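Local structure of fructose-bisphosphate aldolase (Plasmodium falciparum, 4TR9) at residues A[37-41]-A[66-70]; A[49-55]-A[317-322]; A[151-155]-A[177-181]; A[171-175]-A[215-220]. The protein is a class I fructose-bisphosphate aldolase, a member of the TIM-barrel enzymes that forms a tetramer and here holds a small molecule in a pocket of the barrel. All coordinates share one frame. Where two conformers were deposited one is given. Residues are numbered along the deposited sequence.

Interaction 1: A[37-41]-A[66-70]; sequences LAADE and RDLLF. With 38D (N'-[(E)-(2,4-dichlorophenyl)methylidene]-3,4-dihydroxybenzohydrazide), chain K.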
loop_
_atom_site.group_PDB
_atom_site.type_symbol
_atom_site.label_atom_id
_atom_site.label_comp_id
_atom_site.label_asym_id
_atom_site.label_seq_id
_atom_site.Cartn_x
_atom_site.Cartn_y
_atom_site.Cartn_z
ATOM N N LEU A 37 24.884 5.327 24.868
ATOM C CA LEU A 37 24.724 6.614 25.535
ATOM C C LEU A 37 24.274 7.687 24.548
ATOM O O LEU A 37 24.988 8.006 23.598
ATOM C CB LEU A 37 26.029 7.038 26.211
ATOM C CG LEU A 37 26.085 8.476 26.739
ATOM C CD1 LEU A 37 25.059 8.699 27.843
ATOM C CD2 LEU A 37 27.487 8.819 27.224
ATOM N N ALA A 38 23.089 8.240 24.779
ATOM C CA ALA A 38 22.546 9.272 23.904
ATOM C C ALA A 38 22.965 10.665 24.364
ATOM O O ALA A 38 22.285 11.289 25.178
ATOM C CB ALA A 38 21.029 9.169 23.840
ATOM N N ALA A 39 24.086 11.145 23.838
ATOM C CA ALA A 39 24.587 12.469 24.185
ATOM C C ALA A 39 24.626 13.376 22.960
ATOM O O ALA A 39 25.583 14.125 22.760
ATOM C CB ALA A 39 25.968 12.367 24.814
ATOM N N ASP A 40 23.580 13.303 22.143
ATOM C CA ASP A 40 23.512 14.084 20.914
ATOM C C ASP A 40 22.471 15.195 21.000
ATOM O O ASP A 40 21.707 15.415 20.061
ATOM C CB ASP A 40 23.205 13.174 19.723
ATOM C CG ASP A 40 22.016 12.270 19.972
ATOM O OD1 ASP A 40 21.797 11.881 21.138
ATOM O OD2 ASP A 40 21.300 11.946 19.002
ATOM N N GLU A 41 22.449 15.896 22.128
ATOM C CA GLU A 41 21.529 17.011 22.317
ATOM C C GLU A 41 21.951 18.206 21.470
ATOM O O GLU A 41 23.136 18.533 21.392
ATOM C CB GLU A 41 21.456 17.417 23.792
ATOM C CG GLU A 41 20.949 16.330 24.728
ATOM C CD GLU A 41 22.030 15.341 25.124
ATOM O OE1 GLU A 41 23.217 15.610 24.847
ATOM O OE2 GLU A 41 21.689 14.293 25.713
ATOM N N ARG A 66 30.636 17.162 27.758
ATOM C CA ARG A 66 30.782 15.952 26.955
ATOM C C ARG A 66 32.135 15.297 27.206
ATOM O O ARG A 66 32.299 14.093 27.016
ATOM C CB ARG A 66 30.607 16.267 25.468
ATOM C CG ARG A 66 29.262 15.833 24.900
ATOM C CD ARG A 66 28.105 16.535 25.593
ATOM N NE ARG A 66 27.860 17.866 25.047
ATOM C CZ ARG A 66 26.948 18.137 24.118
ATOM N NH1 ARG A 66 26.793 19.378 23.679
ATOM N NH2 ARG A 66 26.187 17.165 23.630
ATOM N N ASP A 67 33.104 16.099 27.636
ATOM C CA ASP A 67 34.417 15.582 28.002
ATOM C C ASP A 67 34.311 14.783 29.294
ATOM O O ASP A 67 34.997 13.778 29.478
ATOM C CB ASP A 67 35.429 16.719 28.163
ATOM C CG ASP A 67 36.717 16.265 28.822
ATOM O OD1 ASP A 67 37.596 15.736 28.111
ATOM O OD2 ASP A 67 36.852 16.440 30.052
ATOM N N LEU A 68 33.440 15.244 30.186
ATOM C CA LEU A 68 33.198 14.570 31.454
ATOM C C LEU A 68 32.582 13.197 31.222
ATOM O O LEU A 68 32.916 12.229 31.905
ATOM C CB LEU A 68 32.287 15.424 32.344
ATOM C CG LEU A 68 31.909 14.918 33.739
ATOM C CD1 LEU A 68 31.769 16.094 34.684
ATOM C CD2 LEU A 68 30.614 14.119 33.712
ATOM N N LEU A 69 31.679 13.123 30.250
ATOM C CA LEU A 69 30.993 11.878 29.933
ATOM C C LEU A 69 31.925 10.880 29.255
ATOM O O LEU A 69 32.067 9.744 29.704
ATOM C CB LEU A 69 29.782 12.147 29.036
ATOM C CG LEU A 69 28.675 13.040 29.600
ATOM C CD1 LEU A 69 27.596 13.274 28.554
ATOM C CD2 LEU A 69 28.078 12.431 30.858
ATOM N N PHE A 70 32.566 11.317 28.176
ATOM C CA PHE A 70 33.354 10.417 27.341
ATOM C C PHE A 70 34.726 10.139 27.946
ATOM O O PHE A 70 35.379 9.156 27.595
ATOM C CB PHE A 70 33.509 10.999 25.933
ATOM C CG PHE A 70 32.207 11.413 25.301
ATOM C CD1 PHE A 70 31.027 10.758 25.613
ATOM C CD2 PHE A 70 32.165 12.462 24.398
ATOM C CE1 PHE A 70 29.831 11.141 25.040
ATOM C CE2 PHE A 70 30.971 12.849 23.820
ATOM C CZ PHE A 70 29.803 12.188 24.144
HETATM N N12 38D K . 14.522 17.642 21.137
HETATM C C13 38D K . 13.585 17.586 22.224
HETATM C C15 38D K . 13.023 19.957 21.688
HETATM C C17 38D K . 10.861 20.894 22.119
HETATM C C20 38D K . 11.287 18.603 22.675
HETATM C C01 38D K . 16.202 13.665 21.173
HETATM C C02 38D K . 16.716 12.371 21.255
HETATM O O03 38D K . 15.881 11.267 21.535
HETATM C C04 38D K . 18.074 12.161 21.059
HETATM C C05 38D K . 18.909 13.229 20.783
HETATM C C06 38D K . 18.401 14.513 20.701
HETATM O O07 38D K . 18.621 10.860 21.138
HETATM C C08 38D K . 17.052 14.726 20.888
HETATM C C09 38D K . 16.530 16.164 20.801
HETATM O O10 38D K . 17.285 17.069 20.466
HETATM N N11 38D K . 15.152 16.396 21.137
HETATM C C14 38D K . 12.594 18.745 22.194
HETATM C C16 38D K . 12.156 21.038 21.646
HETATM CL CL1 38D K . 9.793 22.267 22.055
HETATM C C19 38D K . 10.420 19.687 22.632
HETATM CL CL2 38D K . 10.711 17.091 23.325
#
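Helix segment 66-70 runs almost antiparallel to strand 37-39, at 169° with the short axes 11.0 Å apart, a spacing that side chains fill. Arg66 comes first. Its long, flexible chain lets NH2 reach the carbonyl Ala39 O at 3.2 Å, a weak hydrogen bond near the guanidinium plane. The same NH2 stands 3.6 Å from Glu41 OE1; that oxygen lies well out of the plane, so this salt bridge is one of charges alone. Leu69 follows, its CD1 4.2 Å from Ala39 CB and its CB 4.4 Å from Leu37 CD2. Phe70 presents its ring edge to the strand, with CE1 4.0 Å from Leu37 CD2 and CZ 3.9 Å from Ala39 CB. The small methyl of Ala39 leaves room for both neighbours, while Leu37 extends to meet them. Ala38, between Leu37 and Ala39, and Asp40, in the loop beyond, lie on the pocket side, where Asp40 OD1 accepts a weak 3.3 Å hydrogen bond from 38D O07 and Asp40 forms a salt bridge with Lys152. A strand whose outward side chains pack on a covering helix while residues at its C-terminal end line the ligand pocket is characteristic of a TIM barrel.

Interaction 2: A[49-55]-A[317-322]; sequences RFDNIKL and LNTWQG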
loop_
_atom_site.group_PDB
_atom_site.type_symbol
_atom_site.label_atom_id
_atom_site.label_comp_id
_atom_site.label_asym_id
_atom_site.label_seq_id
_atom_site.Cartn_x
_atom_site.Cartn_y
_atom_site.Cartn_z
ATOM N N ARG A 49 19.197 22.058 29.634
ATOM C CA ARG A 49 19.850 21.234 30.643
ATOM C C ARG A 49 20.762 22.085 31.519
ATOM O O ARG A 49 20.753 21.962 32.743
ATOM C CB ARG A 49 20.648 20.107 29.985
ATOM C CG ARG A 49 19.812 19.215 29.089
ATOM C CD ARG A 49 18.688 18.561 29.869
ATOM N NE ARG A 49 17.579 18.178 29.002
ATOM C CZ ARG A 49 16.474 18.898 28.842
ATOM N NH1 ARG A 49 15.516 18.474 28.029
ATOM N NH2 ARG A 49 16.325 20.040 29.500
ATOM N N PHE A 50 21.546 22.952 30.884
ATOM C CA PHE A 50 22.455 23.831 31.609
ATOM C C PHE A 50 21.691 24.858 32.440
ATOM O O PHE A 50 22.179 25.319 33.473
ATOM C CB PHE A 50 23.407 24.538 30.641
ATOM C CG PHE A 50 24.487 23.648 30.090
ATOM C CD1 PHE A 50 24.716 22.394 30.631
ATOM C CD2 PHE A 50 25.279 24.073 29.036
ATOM C CE1 PHE A 50 25.711 21.575 30.127
ATOM C CE2 PHE A 50 26.278 23.260 28.528
ATOM C CZ PHE A 50 26.493 22.010 29.075
ATOM N N ASP A 51 20.492 25.209 31.986
ATOM C CA ASP A 51 19.657 26.176 32.692
ATOM C C ASP A 51 19.159 25.624 34.024
ATOM O O ASP A 51 19.018 26.365 34.997
ATOM C CB ASP A 51 18.466 26.591 31.824
ATOM C CG ASP A 51 18.887 27.344 30.577
ATOM O OD1 ASP A 51 19.947 28.002 30.606
ATOM O OD2 ASP A 51 18.156 27.274 29.566
ATOM N N ASN A 52 18.894 24.322 34.060
ATOM C CA ASN A 52 18.392 23.674 35.267
ATOM C C ASN A 52 19.427 23.653 36.386
ATOM O O ASN A 52 19.084 23.778 37.562
ATOM C CB ASN A 52 17.934 22.249 34.953
ATOM C CG ASN A 52 16.757 22.213 33.999
ATOM O OD1 ASN A 52 15.969 23.156 33.931
ATOM N ND2 ASN A 52 16.630 21.119 33.257
ATOM N N ILE A 53 20.693 23.491 36.016
ATOM C CA ILE A 53 21.775 23.489 36.992
ATOM C C ILE A 53 22.433 24.861 37.079
ATOM O O ILE A 53 23.514 25.003 37.651
ATOM C CB ILE A 53 22.847 22.437 36.649
ATOM C CG1 ILE A 53 23.414 22.690 35.251
ATOM C CG2 ILE A 53 22.267 21.036 36.754
ATOM C CD1 ILE A 53 24.502 21.718 34.848
ATOM N N LYS A 54 21.764 25.861 36.509
ATOM C CA LYS A 54 22.248 27.241 36.507
ATOM C C LYS A 54 23.647 27.332 35.908
ATOM O O LYS A 54 24.631 27.538 36.618
ATOM C CB LYS A 54 22.234 27.826 37.924
ATOM C CG LYS A 54 20.896 28.425 38.342
ATOM C CD LYS A 54 19.813 27.364 38.481
ATOM C CE LYS A 54 18.435 27.993 38.582
ATOM N NZ LYS A 54 17.363 26.962 38.656
ATOM N N LEU A 55 23.719 27.174 34.592
ATOM C CA LEU A 55 24.988 27.172 33.880
ATOM C C LEU A 55 24.823 27.816 32.509
ATOM O O LEU A 55 23.855 27.542 31.801
ATOM C CB LEU A 55 25.517 25.744 33.741
ATOM C CG LEU A 55 26.820 25.549 32.967
ATOM C CD1 LEU A 55 27.967 26.270 33.657
ATOM C CD2 LEU A 55 27.125 24.066 32.811
ATOM N N LEU A 317 24.443 15.749 35.675
ATOM C CA LEU A 317 24.396 17.202 35.562
ATOM C C LEU A 317 24.162 17.865 36.917
ATOM O O LEU A 317 24.758 18.898 37.221
ATOM C CB LEU A 317 23.303 17.620 34.577
ATOM C CG LEU A 317 23.613 17.442 33.090
ATOM C CD1 LEU A 317 22.332 17.331 32.282
ATOM C CD2 LEU A 317 24.455 18.605 32.591
ATOM N N ASN A 318 23.295 17.264 37.726
ATOM C CA ASN A 318 22.992 17.791 39.051
ATOM C C ASN A 318 24.197 17.727 39.982
ATOM O O ASN A 318 24.376 18.589 40.842
ATOM C CB ASN A 318 21.818 17.034 39.674
ATOM C CG ASN A 318 20.519 17.254 38.926
ATOM O OD1 ASN A 318 20.263 18.343 38.413
ATOM N ND2 ASN A 318 19.691 16.219 38.862
ATOM N N THR A 319 25.020 16.700 39.806
ATOM C CA THR A 319 26.209 16.522 40.627
ATOM C C THR A 319 27.338 17.433 40.153
ATOM O O THR A 319 28.041 18.042 40.958
ATOM C CB THR A 319 26.690 15.059 40.609
ATOM O OG1 THR A 319 25.622 14.199 41.024
ATOM C CG2 THR A 319 27.876 14.871 41.540
ATOM N N TRP A 320 27.495 17.524 38.837
ATOM C CA TRP A 320 28.557 18.320 38.234
ATOM C C TRP A 320 28.348 19.817 38.453
ATOM O O TRP A 320 29.219 20.497 38.998
ATOM C CB TRP A 320 28.652 18.010 36.739
ATOM C CG TRP A 320 29.683 18.809 36.011
ATOM C CD1 TRP A 320 30.993 18.968 36.357
ATOM C CD2 TRP A 320 29.496 19.543 34.795
ATOM N NE1 TRP A 320 31.631 19.764 35.436
ATOM C CE2 TRP A 320 30.735 20.128 34.467
ATOM C CE3 TRP A 320 28.400 19.763 33.954
ATOM C CZ2 TRP A 320 30.908 20.922 33.335
ATOM C CZ3 TRP A 320 28.575 20.552 32.831
ATOM C CH2 TRP A 320 29.818 21.122 32.532
ATOM N N GLN A 321 27.190 20.316 38.026
ATOM C CA GLN A 321 26.831 21.729 38.159
ATOM C C GLN A 321 27.860 22.670 37.533
ATOM O O GLN A 321 28.070 23.782 38.017
ATOM C CB GLN A 321 26.629 22.097 39.633
ATOM C CG GLN A 321 25.299 21.640 40.209
ATOM C CD GLN A 321 25.099 22.099 41.640
ATOM O OE1 GLN A 321 26.059 22.419 42.342
ATOM N NE2 GLN A 321 23.846 22.138 42.078
ATOM N N GLY A 322 28.497 22.216 36.458
ATOM C CA GLY A 322 29.433 23.044 35.718
ATOM C C GLY A 322 30.700 23.404 36.472
ATOM O O GLY A 322 31.375 24.374 36.129
#
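Two helix ends meet here. Residues 49-52 belong to the last part of helix 43-52 and 317-320 to that of helix 310-320, and the backbones come closest just beyond them, with CA atoms 5.5 Å apart at Ile53 and Gln321 and 6.3 Å apart at Leu55 and Gly322. Gln321 leaves helical geometry with positive phi, as does Gly322, a conformation easiest for a residue without a side chain. Moreover, a CB at 322 would collide with Leu55 CD1, whereas Gly322 CA can lie 3.8 Å from Leu55 CD2. No hydrogen bond joins the segments, so the contact rests on packing. Ile53 is its centre: its branched chain puts CG2 3.3 Å from Leu317 O and CD1 3.8 Å from Leu317 CD2, while CD1 also reaches Gln321 CA at 4.0 Å. Next to it, Phe50 CE1 packs against Leu317 CD2 and Trp320 CZ3, both at 4.1 Å, and Leu55 CD2 lies 3.8 Å from Trp320 CZ3. The broad indole suits this place because it can touch several neighbours at once, including Tyr65 and Leu68 of helix 59-70. At the edge Arg49 CB meets Leu317 CD1 at 4.0 Å, and the Arg49 guanidinium makes a cation-pi contact with an aromatic side chain of the bound peptide. The arrangement is an apolar junction of helices 43-52 and 310-320 near the ligand-pocket end of a TIM barrel, beside the bound peptide.

Interaction 3: A[151-155]-A[177-181]; sequences AKWRT and GLARY. With 38D (N'-[(E)-(2,4-dichlorophenyl)methylidene]-3,4-dihydroxybenzohydrazide), chain K.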
loop_
_atom_site.group_PDB
_atom_site.type_symbol
_atom_site.label_atom_id
_atom_site.label_comp_id
_atom_site.label_asym_id
_atom_site.label_seq_id
_atom_site.Cartn_x
_atom_site.Cartn_y
_atom_site.Cartn_z
ATOM N N ALA A 151 24.559 5.909 12.810
ATOM C CA ALA A 151 23.815 7.164 12.794
ATOM C C ALA A 151 22.461 7.036 13.484
ATOM O O ALA A 151 22.020 5.933 13.809
ATOM C CB ALA A 151 23.633 7.646 11.363
ATOM N N LYS A 152 21.803 8.171 13.700
ATOM C CA LYS A 152 20.501 8.188 14.359
ATOM C C LYS A 152 19.557 9.196 13.700
ATOM O O LYS A 152 19.995 10.204 13.149
ATOM C CB LYS A 152 20.660 8.507 15.845
ATOM C CG LYS A 152 19.536 7.968 16.713
ATOM C CD LYS A 152 19.157 8.966 17.786
ATOM C CE LYS A 152 18.699 10.268 17.157
ATOM N NZ LYS A 152 18.295 11.265 18.177
ATOM N N TRP A 153 18.259 8.917 13.777
ATOM C CA TRP A 153 17.240 9.706 13.093
ATOM C C TRP A 153 15.927 9.584 13.855
ATOM O O TRP A 153 15.270 8.544 13.811
ATOM C CB TRP A 153 17.098 9.223 11.645
ATOM C CG TRP A 153 15.999 9.834 10.804
ATOM C CD1 TRP A 153 14.652 9.709 10.992
ATOM C CD2 TRP A 153 16.164 10.596 9.600
ATOM N NE1 TRP A 153 13.970 10.373 10.001
ATOM C CE2 TRP A 153 14.875 10.924 9.132
ATOM C CE3 TRP A 153 17.277 11.049 8.882
ATOM C CZ2 TRP A 153 14.667 11.679 7.977
ATOM C CZ3 TRP A 153 17.069 11.797 7.735
ATOM C CH2 TRP A 153 15.775 12.105 7.294
ATOM N N ARG A 154 15.552 10.644 14.562
ATOM C CA ARG A 154 14.396 10.601 15.452
ATOM C C ARG A 154 13.115 11.117 14.803
ATOM O O ARG A 154 13.065 12.240 14.307
ATOM C CB ARG A 154 14.682 11.402 16.723
ATOM C CG ARG A 154 13.494 11.532 17.662
ATOM C CD ARG A 154 13.892 12.237 18.947
ATOM N NE ARG A 154 12.763 12.433 19.850
ATOM C CZ ARG A 154 12.059 13.557 19.936
ATOM N NH1 ARG A 154 11.048 13.646 20.788
ATOM N NH2 ARG A 154 12.367 14.594 19.169
ATOM N N THR A 155 12.080 10.283 14.819
ATOM C CA THR A 155 10.761 10.680 14.346
ATOM C C THR A 155 9.769 10.597 15.501
ATOM O O THR A 155 9.943 9.794 16.418
ATOM C CB THR A 155 10.282 9.798 13.179
ATOM O OG1 THR A 155 11.395 9.459 12.344
ATOM C CG2 THR A 155 9.238 10.532 12.351
ATOM N N GLY A 177 10.118 8.005 5.855
ATOM C CA GLY A 177 11.216 8.882 6.218
ATOM C C GLY A 177 12.351 8.104 6.854
ATOM O O GLY A 177 13.514 8.268 6.486
ATOM N N LEU A 178 12.004 7.250 7.813
ATOM C CA LEU A 178 12.975 6.369 8.450
ATOM C C LEU A 178 13.558 5.396 7.433
ATOM O O LEU A 178 14.728 5.025 7.512
ATOM C CB LEU A 178 12.328 5.600 9.603
ATOM C CG LEU A 178 11.942 6.400 10.847
ATOM C CD1 LEU A 178 10.906 5.645 11.664
ATOM C CD2 LEU A 178 13.170 6.697 11.689
ATOM N N ALA A 179 12.727 4.993 6.476
ATOM C CA ALA A 179 13.133 4.039 5.453
ATOM C C ALA A 179 14.230 4.599 4.554
ATOM O O ALA A 179 15.249 3.945 4.326
ATOM C CB ALA A 179 11.931 3.623 4.618
ATOM N N ARG A 180 14.015 5.807 4.042
ATOM C CA ARG A 180 14.989 6.461 3.174
ATOM C C ARG A 180 16.305 6.695 3.907
ATOM O O ARG A 180 17.380 6.418 3.376
ATOM C CB ARG A 180 14.435 7.789 2.653
ATOM C CG ARG A 180 13.216 7.647 1.761
ATOM C CD ARG A 180 13.587 7.134 0.379
ATOM N NE ARG A 180 14.268 8.149 -0.424
ATOM C CZ ARG A 180 15.571 8.150 -0.687
ATOM N NH1 ARG A 180 16.098 9.116 -1.427
ATOM N NH2 ARG A 180 16.346 7.185 -0.213
ATOM N N TYR A 181 16.205 7.201 5.131
ATOM C CA TYR A 181 17.371 7.493 5.955
ATOM C C TYR A 181 18.247 6.266 6.175
ATOM O O TYR A 181 19.470 6.340 6.071
ATOM C CB TYR A 181 16.927 8.066 7.303
ATOM C CG TYR A 181 17.708 7.553 8.495
ATOM C CD1 TYR A 181 18.943 8.094 8.831
ATOM C CD2 TYR A 181 17.200 6.535 9.295
ATOM C CE1 TYR A 181 19.654 7.630 9.923
ATOM C CE2 TYR A 181 17.905 6.063 10.386
ATOM C CZ TYR A 181 19.129 6.615 10.695
ATOM O OH TYR A 181 19.831 6.150 11.783
HETATM N N12 38D K . 14.522 17.642 21.137
HETATM C C13 38D K . 13.585 17.586 22.224
HETATM C C15 38D K . 13.023 19.957 21.688
HETATM C C17 38D K . 10.861 20.894 22.119
HETATM C C20 38D K . 11.287 18.603 22.675
HETATM C C01 38D K . 16.202 13.665 21.173
HETATM C C02 38D K . 16.716 12.371 21.255
HETATM O O03 38D K . 15.881 11.267 21.535
HETATM C C04 38D K . 18.074 12.161 21.059
HETATM C C05 38D K . 18.909 13.229 20.783
HETATM C C06 38D K . 18.401 14.513 20.701
HETATM O O07 38D K . 18.621 10.860 21.138
HETATM C C08 38D K . 17.052 14.726 20.888
HETATM C C09 38D K . 16.530 16.164 20.801
HETATM O O10 38D K . 17.285 17.069 20.466
HETATM N N11 38D K . 15.152 16.396 21.137
HETATM C C14 38D K . 12.594 18.745 22.194
HETATM C C16 38D K . 12.156 21.038 21.646
HETATM CL CL1 38D K . 9.793 22.267 22.055
HETATM C C19 38D K . 10.420 19.687 22.632
HETATM CL CL2 38D K . 10.711 17.091 23.325
#
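Trp153 and Tyr181 clasp each other, each laying its CB over the other's ring. Tyr181 CB sits 3.6 Å from the centroid of the Trp153 six-membered ring, a CH-pi contact, and Trp153 CB lies over the Tyr181 face; the five-membered ring of Trp153 and the Tyr181 ring form an offset stack, centroids 4.6 Å apart and planes at 28°. Large flat rings suit the 9.5 Å gap between strand and helix axes. Leu178 CD2 fills the remaining space, 3.4 Å from Trp153 CD1 and 3.3 Å from Thr155 OG1, and Gly177 O lies 3.9 Å from Trp153 CZ2. On the strand's other face Lys152 and Arg154 carry charge into the ligand pocket: Lys152 NZ is 3.0 Å from 38D O07, and the Arg154 guanidinium has 38D N11 over one face. Strand 150-157 and helix 168-187 begin a beta-alpha-beta unit completed by strand 191-198, whose Val194 and Pro196 also touch Leu178.

Interaction 4: A[171-175]-A[215-220]; sequences IHETA and KVLSCV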
loop_
_atom_site.group_PDB
_atom_site.type_symbol
_atom_site.label_atom_id
_atom_site.label_comp_id
_atom_site.label_asym_id
_atom_site.label_seq_id
_atom_site.Cartn_x
_atom_site.Cartn_y
_atom_site.Cartn_z
ATOM N N ILE A 171 1.792 8.132 10.106
ATOM C CA ILE A 171 2.490 6.861 10.254
ATOM C C ILE A 171 3.351 6.544 9.035
ATOM O O ILE A 171 4.490 6.095 9.170
ATOM C CB ILE A 171 1.496 5.705 10.490
ATOM C CG1 ILE A 171 0.721 5.925 11.790
ATOM C CG2 ILE A 171 2.220 4.367 10.528
ATOM C CD1 ILE A 171 -0.301 4.852 12.082
ATOM N N HIS A 172 2.811 6.792 7.845
ATOM C CA HIS A 172 3.507 6.424 6.618
ATOM C C HIS A 172 4.654 7.377 6.296
ATOM O O HIS A 172 5.692 6.954 5.789
ATOM C CB HIS A 172 2.537 6.366 5.438
ATOM C CG HIS A 172 3.090 5.650 4.247
ATOM N ND1 HIS A 172 3.515 4.340 4.300
ATOM C CD2 HIS A 172 3.299 6.061 2.974
ATOM C CE1 HIS A 172 3.957 3.973 3.111
ATOM N NE2 HIS A 172 3.837 5.000 2.288
ATOM N N GLU A 173 4.465 8.662 6.581
ATOM C CA GLU A 173 5.538 9.635 6.404
ATOM C C GLU A 173 6.683 9.331 7.364
ATOM O O GLU A 173 7.856 9.442 7.004
ATOM C CB GLU A 173 5.024 11.062 6.613
ATOM C CG GLU A 173 6.106 12.091 6.941
ATOM C CD GLU A 173 7.126 12.280 5.827
ATOM O OE1 GLU A 173 6.886 11.808 4.695
ATOM O OE2 GLU A 173 8.174 12.908 6.086
ATOM N N THR A 174 6.330 8.944 8.586
ATOM C CA THR A 174 7.314 8.512 9.568
ATOM C C THR A 174 8.063 7.285 9.064
ATOM O O THR A 174 9.293 7.247 9.075
ATOM C CB THR A 174 6.655 8.188 10.923
ATOM O OG1 THR A 174 6.291 9.406 11.583
ATOM C CG2 THR A 174 7.607 7.400 11.810
ATOM N N ALA A 175 7.307 6.291 8.609
ATOM C CA ALA A 175 7.877 5.029 8.153
ATOM C C ALA A 175 8.776 5.212 6.934
ATOM O O ALA A 175 9.892 4.695 6.896
ATOM C CB ALA A 175 6.767 4.034 7.844
ATOM N N LYS A 215 0.994 -1.264 15.318
ATOM C CA LYS A 215 0.580 -0.784 14.004
ATOM C C LYS A 215 1.682 0.036 13.341
ATOM O O LYS A 215 1.937 -0.103 12.145
ATOM C CB LYS A 215 -0.699 0.050 14.118
ATOM C CG LYS A 215 -1.217 0.581 12.791
ATOM C CD LYS A 215 -2.406 1.505 12.997
ATOM C CE LYS A 215 -2.950 2.016 11.673
ATOM N NZ LYS A 215 -3.473 0.913 10.819
ATOM N N VAL A 216 2.330 0.891 14.125
ATOM C CA VAL A 216 3.401 1.738 13.615
ATOM C C VAL A 216 4.611 0.907 13.193
ATOM O O VAL A 216 5.133 1.079 12.091
ATOM C CB VAL A 216 3.841 2.784 14.659
ATOM C CG1 VAL A 216 5.083 3.523 14.184
ATOM C CG2 VAL A 216 2.710 3.762 14.936
ATOM N N LEU A 217 5.044 0.001 14.067
ATOM C CA LEU A 217 6.200 -0.845 13.787
ATOM C C LEU A 217 5.989 -1.713 12.549
ATOM O O LEU A 217 6.932 -1.986 11.807
ATOM C CB LEU A 217 6.525 -1.727 14.995
ATOM C CG LEU A 217 7.149 -1.011 16.196
ATOM C CD1 LEU A 217 7.550 -2.010 17.271
ATOM C CD2 LEU A 217 8.343 -0.171 15.764
ATOM N N SER A 218 4.750 -2.143 12.328
ATOM C CA SER A 218 4.417 -2.937 11.153
ATOM C C SER A 218 4.643 -2.135 9.875
ATOM O O SER A 218 5.134 -2.661 8.878
ATOM C CB SER A 218 2.967 -3.420 11.222
ATOM O OG SER A 218 2.607 -4.125 10.048
ATOM N N CYS A 219 4.282 -0.857 9.918
ATOM C CA CYS A 219 4.444 0.024 8.769
ATOM C C CYS A 219 5.896 0.462 8.607
ATOM O O CYS A 219 6.376 0.653 7.489
ATOM C CB CYS A 219 3.536 1.248 8.902
ATOM S SG CYS A 219 3.551 2.347 7.469
ATOM N N VAL A 220 6.593 0.618 9.730
ATOM C CA VAL A 220 7.996 1.018 9.710
ATOM C C VAL A 220 8.853 -0.043 9.027
ATOM O O VAL A 220 9.594 0.258 8.092
ATOM C CB VAL A 220 8.535 1.275 11.132
ATOM C CG1 VAL A 220 10.055 1.333 11.127
ATOM C CG2 VAL A 220 7.953 2.563 11.695
#
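Ile171, with chi1 m and chi2 t, stretches its chain across to helix 206-226: CG2 rests 3.8 Å from Cys219 CB, and CD1 reaches Lys215 CE at 3.9 Å and Val216 CG2 at 4.3 Å. Lys215 is extended through chi3, then turns at chi4 (p), so its methylenes serve as apolar surface while NZ makes a long, weak ion pair with Asp168 of a fourth subunit. The segments cross at -46° with axes 9.0 Å apart, as neighbouring helices do in the outer layer of a TIM barrel; Val216 and Val220, both with chi1 t, also touch strand 191-198. The helices come closest where Ala175 CA and Val220 CA are 4.3 Å apart, which only a small residue permits: Ala175 CB lies 3.4 Å from Cys219 O and 4.3 Å from Val220 CG2. Cys219 in the t rotamer places SG 3.7 Å from both Ala175 CB and His172 ND1, the latter at the imidazole edge. His172, also t, hydrogen-bonds through NE2 to His172 of a second subunit.

All four contacts belong to one TIM barrel. Interactions 1 and 3 each join a strand of the parallel sheet to a helix outside it; their centres are about 21 Å apart, yet they meet through the Asp40-Lys152 salt bridge and both touch 38D. Interactions 1 and 2, centres about 14 Å apart, meet through Leu68 and Trp320, and their segments alternate along the chain. Interaction 1 closes before 3 opens, and interaction 2 spans the sequence holding 3 and 4. These two also alternate and share helix 168-187, centres about 12 Å apart; the centres of 2 and 4 are about 37 Å apart. Interactions 1 and 3 flank the pocket, 2 lies beside the bound peptide, and 3 and 4 reach neighbouring subunits.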